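Local coordinates for mandelate racemase/muconate lactonizing enzyme-like protein (Roseovarius sp. TM1035, PDB 3RCY) that is a magnesium-binding member of the enolase superfamily, related to mandelate racemase, and probably uses its metal, as its relatives do, to abstract a proton next to a substrate carboxylate, at residues Y131-P139 and D148-D156. Residues are numbered along the deposited sequence; the frame is centred on the assembly and turned at random.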
loop_
_atom_site.group_PDB
_atom_site.type_symbol
_atom_site.label_atom_id
_atom_site.label_comp_id
_atom_site.label_asym_id
_atom_site.label_seq_id
_atom_site.Cartn_x
_atom_site.Cartn_y
_atom_site.Cartn_z
ATOM N N TYR A 131 -7.099 -39.015 -0.053
ATOM C CA TYR A 131 -5.701 -39.289 -0.363
ATOM C C TYR A 131 -5.625 -40.532 -1.239
ATOM O O TYR A 131 -6.518 -41.382 -1.202
ATOM C CB TYR A 131 -4.911 -39.608 0.905
ATOM C CG TYR A 131 -4.179 -38.468 1.561
ATOM C CD1 TYR A 131 -4.486 -38.099 2.877
ATOM C CD2 TYR A 131 -3.165 -37.778 0.897
ATOM C CE1 TYR A 131 -3.815 -37.068 3.515
ATOM C CE2 TYR A 131 -2.476 -36.734 1.527
ATOM C CZ TYR A 131 -2.815 -36.386 2.842
ATOM O OH TYR A 131 -2.167 -35.356 3.499
ATOM N N LEU A 132 -4.539 -40.641 -2.000
ATOM C CA LEU A 132 -4.183 -41.890 -2.660
ATOM C C LEU A 132 -3.485 -42.819 -1.666
ATOM O O LEU A 132 -2.388 -42.524 -1.189
ATOM C CB LEU A 132 -3.284 -41.631 -3.869
ATOM C CG LEU A 132 -3.916 -40.758 -4.954
ATOM C CD1 LEU A 132 -2.924 -40.456 -6.068
ATOM C CD2 LEU A 132 -5.168 -41.444 -5.493
ATOM N N TYR A 133 -4.143 -43.932 -1.343
ATOM C CA TYR A 133 -3.589 -44.921 -0.407
ATOM C C TYR A 133 -3.119 -46.149 -1.184
ATOM O O TYR A 133 -3.622 -46.404 -2.289
ATOM C CB TYR A 133 -4.641 -45.330 0.629
ATOM C CG TYR A 133 -5.053 -44.211 1.563
ATOM C CD1 TYR A 133 -4.212 -43.803 2.598
ATOM C CD2 TYR A 133 -6.281 -43.556 1.407
ATOM C CE1 TYR A 133 -4.575 -42.773 3.464
ATOM C CE2 TYR A 133 -6.662 -42.523 2.272
ATOM C CZ TYR A 133 -5.796 -42.138 3.296
ATOM O OH TYR A 133 -6.139 -41.129 4.161
ATOM N N PRO A 134 -2.158 -46.913 -0.617
ATOM C CA PRO A 134 -1.700 -48.129 -1.290
ATOM C C PRO A 134 -2.858 -49.085 -1.544
ATOM O O PRO A 134 -3.728 -49.261 -0.682
ATOM C CB PRO A 134 -0.718 -48.754 -0.284
ATOM C CG PRO A 134 -0.319 -47.652 0.620
ATOM C CD PRO A 134 -1.476 -46.702 0.675
ATOM N N LEU A 135 -2.882 -49.659 -2.740
ATOM C CA LEU A 135 -3.761 -50.775 -3.059
ATOM C C LEU A 135 -3.186 -52.053 -2.432
ATOM O O LEU A 135 -2.037 -52.049 -1.987
ATOM C CB LEU A 135 -3.909 -50.901 -4.584
ATOM C CG LEU A 135 -4.666 -49.747 -5.268
ATOM C CD1 LEU A 135 -4.723 -49.949 -6.781
ATOM C CD2 LEU A 135 -6.078 -49.576 -4.692
ATOM N N PRO A 136 -3.973 -53.145 -2.377
ATOM C CA PRO A 136 -3.510 -54.357 -1.659
ATOM C C PRO A 136 -2.204 -54.993 -2.159
ATOM O O PRO A 136 -1.513 -55.651 -1.382
ATOM C CB PRO A 136 -4.677 -55.329 -1.832
ATOM C CG PRO A 136 -5.869 -54.442 -1.977
ATOM C CD PRO A 136 -5.381 -53.277 -2.797
ATOM N N HIS A 137 -1.858 -54.795 -3.428
ATOM C CA HIS A 137 -0.611 -55.348 -3.979
ATOM C C HIS A 137 0.584 -54.386 -3.869
ATOM O O HIS A 137 1.711 -54.754 -4.208
ATOM C CB HIS A 137 -0.812 -55.760 -5.437
ATOM C CG HIS A 137 -1.019 -54.601 -6.365
ATOM N ND1 HIS A 137 -2.084 -53.735 -6.244
ATOM C CD2 HIS A 137 -0.293 -54.162 -7.421
ATOM C CE1 HIS A 137 -2.008 -52.815 -7.189
ATOM N NE2 HIS A 137 -0.931 -53.053 -7.917
ATOM N N HIS A 138 0.334 -53.163 -3.402
ATOM C CA HIS A 138 1.390 -52.162 -3.252
ATOM C C HIS A 138 2.136 -52.353 -1.937
ATOM O O HIS A 138 1.514 -52.318 -0.872
ATOM C CB HIS A 138 0.809 -50.742 -3.250
ATOM C CG HIS A 138 0.247 -50.300 -4.565
ATOM N ND1 HIS A 138 -0.745 -49.347 -4.662
ATOM C CD2 HIS A 138 0.539 -50.672 -5.833
ATOM C CE1 HIS A 138 -1.033 -49.143 -5.936
ATOM N NE2 HIS A 138 -0.266 -49.933 -6.666
ATOM N N PRO A 139 3.472 -52.519 -1.995
ATOM C CA PRO A 139 4.233 -52.434 -0.738
ATOM C C PRO A 139 4.099 -51.015 -0.177
ATOM O O PRO A 139 4.284 -50.035 -0.916
ATOM C CB PRO A 139 5.681 -52.719 -1.170
ATOM C CG PRO A 139 5.586 -53.297 -2.562
ATOM C CD PRO A 139 4.346 -52.709 -3.167
ATOM N N ASP A 148 4.095 -44.503 -10.379
ATOM C CA ASP A 148 3.384 -45.627 -10.990
ATOM C C ASP A 148 2.280 -46.186 -10.087
ATOM O O ASP A 148 1.142 -46.341 -10.529
ATOM C CB ASP A 148 4.366 -46.737 -11.404
ATOM C CG ASP A 148 5.113 -46.413 -12.697
ATOM O OD1 ASP A 148 4.828 -45.379 -13.330
ATOM O OD2 ASP A 148 5.987 -47.208 -13.099
ATOM N N MET A 149 2.618 -46.473 -8.830
ATOM C CA MET A 149 1.642 -47.005 -7.874
ATOM C C MET A 149 0.564 -45.982 -7.525
ATOM O O MET A 149 -0.613 -46.321 -7.463
ATOM C CB MET A 149 2.325 -47.515 -6.604
ATOM C CG MET A 149 3.210 -48.754 -6.811
ATOM S SD MET A 149 3.890 -49.341 -5.243
ATOM C CE MET A 149 5.510 -49.893 -5.788
ATOM N N ALA A 150 0.970 -44.730 -7.310
ATOM C CA ALA A 150 0.014 -43.656 -7.072
ATOM C C ALA A 150 -0.998 -43.552 -8.221
ATOM O O ALA A 150 -2.190 -43.417 -7.978
ATOM C CB ALA A 150 0.735 -42.324 -6.855
ATOM N N ALA A 151 -0.521 -43.632 -9.463
ATOM C CA ALA A 151 -1.415 -43.574 -10.617
ATOM C C ALA A 151 -2.429 -44.729 -10.623
ATOM O O ALA A 151 -3.584 -44.525 -10.993
ATOM C CB ALA A 151 -0.627 -43.518 -11.925
ATOM N N GLU A 152 -2.004 -45.925 -10.201
ATOM C CA GLU A 152 -2.930 -47.057 -10.045
ATOM C C GLU A 152 -4.017 -46.771 -8.999
ATOM O O GLU A 152 -5.201 -47.065 -9.220
ATOM C CB GLU A 152 -2.180 -48.347 -9.686
ATOM C CG GLU A 152 -1.363 -48.927 -10.824
ATOM C CD GLU A 152 -0.765 -50.291 -10.496
ATOM O OE1 GLU A 152 -0.480 -50.572 -9.309
ATOM O OE2 GLU A 152 -0.578 -51.082 -11.438
ATOM N N SER A 153 -3.613 -46.196 -7.865
ATOM C CA SER A 153 -4.567 -45.834 -6.817
ATOM C C SER A 153 -5.540 -44.771 -7.307
ATOM O O SER A 153 -6.724 -44.827 -6.989
ATOM C CB SER A 153 -3.855 -45.369 -5.539
ATOM O OG SER A 153 -3.168 -46.456 -4.956
ATOM N N ALA A 154 -5.035 -43.824 -8.094
ATOM C CA ALA A 154 -5.866 -42.764 -8.673
ATOM C C ALA A 154 -6.917 -43.327 -9.636
ATOM O O ALA A 154 -8.082 -42.922 -9.578
ATOM C CB ALA A 154 -5.001 -41.727 -9.372
ATOM N N ALA A 155 -6.493 -44.246 -10.515
ATOM C CA ALA A 155 -7.395 -44.931 -11.438
ATOM C C ALA A 155 -8.497 -45.653 -10.676
ATOM O O ALA A 155 -9.666 -45.582 -11.055
ATOM C CB ALA A 155 -6.628 -45.909 -12.331
ATOM N N ASP A 156 -8.131 -46.315 -9.583
ATOM C CA ASP A 156 -9.116 -46.999 -8.757
ATOM C C ASP A 156 -10.074 -46.021 -8.052
ATOM O O ASP A 156 -11.280 -46.248 -8.025
ATOM C CB ASP A 156 -8.433 -47.927 -7.751
ATOM C CG ASP A 156 -9.411 -48.873 -7.093
ATOM O OD1 ASP A 156 -10.063 -49.673 -7.800
ATOM O OD2 ASP A 156 -9.545 -48.802 -5.866
#
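Leu132, Leu135 and His138 pack on the helix 147-159 in a loop-on-helix contact of the barrel domain of this enolase-superfamily protein, within the beta-alpha-beta crossover from strand 126-131 to the parallel strand 164-167. The two segments bury 504 Å² between them, and the evidence divides into an apolar end and a polar one.

At the strand end Leu132 points toward the helix: its CD2 comes to 3.5 Å from Ala154 CA, while CD1 lies near Ala150 O. Ile196 of the helix 183-200 touches both Leu132 and Ala154, which places this corner in the layer between sheet and helices. One residue on, Ser153 OG donates to Tyr133 O at 2.7 Å. The side chain of Tyr133 leaves its backbone away from the helix and stacks on Trp19, about 10 Å from the bound magnesium ion. Leu135 continues along the helix, CG against Ser153 OG and CD2 beside Asp156, whose carboxylate is salt-bridged to Arg160.

A type I turn from Leu135 to His138 brings two imidazoles to one carboxylate. The His138 ring is held on both nitrogens: Leu135 N meets ND1 at 2.9 Å from well out of the ring plane, whereas the NE2 bond to Glu152 lies close to that plane. Met149 CB sits over one face, 3.7 Å from the ring centroid in a CH-pi contact, and its sulfur approaches obliquely. The His137 side chain, with CG between its backbone N and carbonyl carbon (chi1 69°), reaches the same carboxylate. Glu152 OE1 takes both N-H donors, which would be consistent with an ionised carboxylate: His138 NE2 at 2.7 Å, nearly in line with the C-O bond, and His137 NE2 at 2.9 Å from the syn side, 32° out of the carboxylate plane.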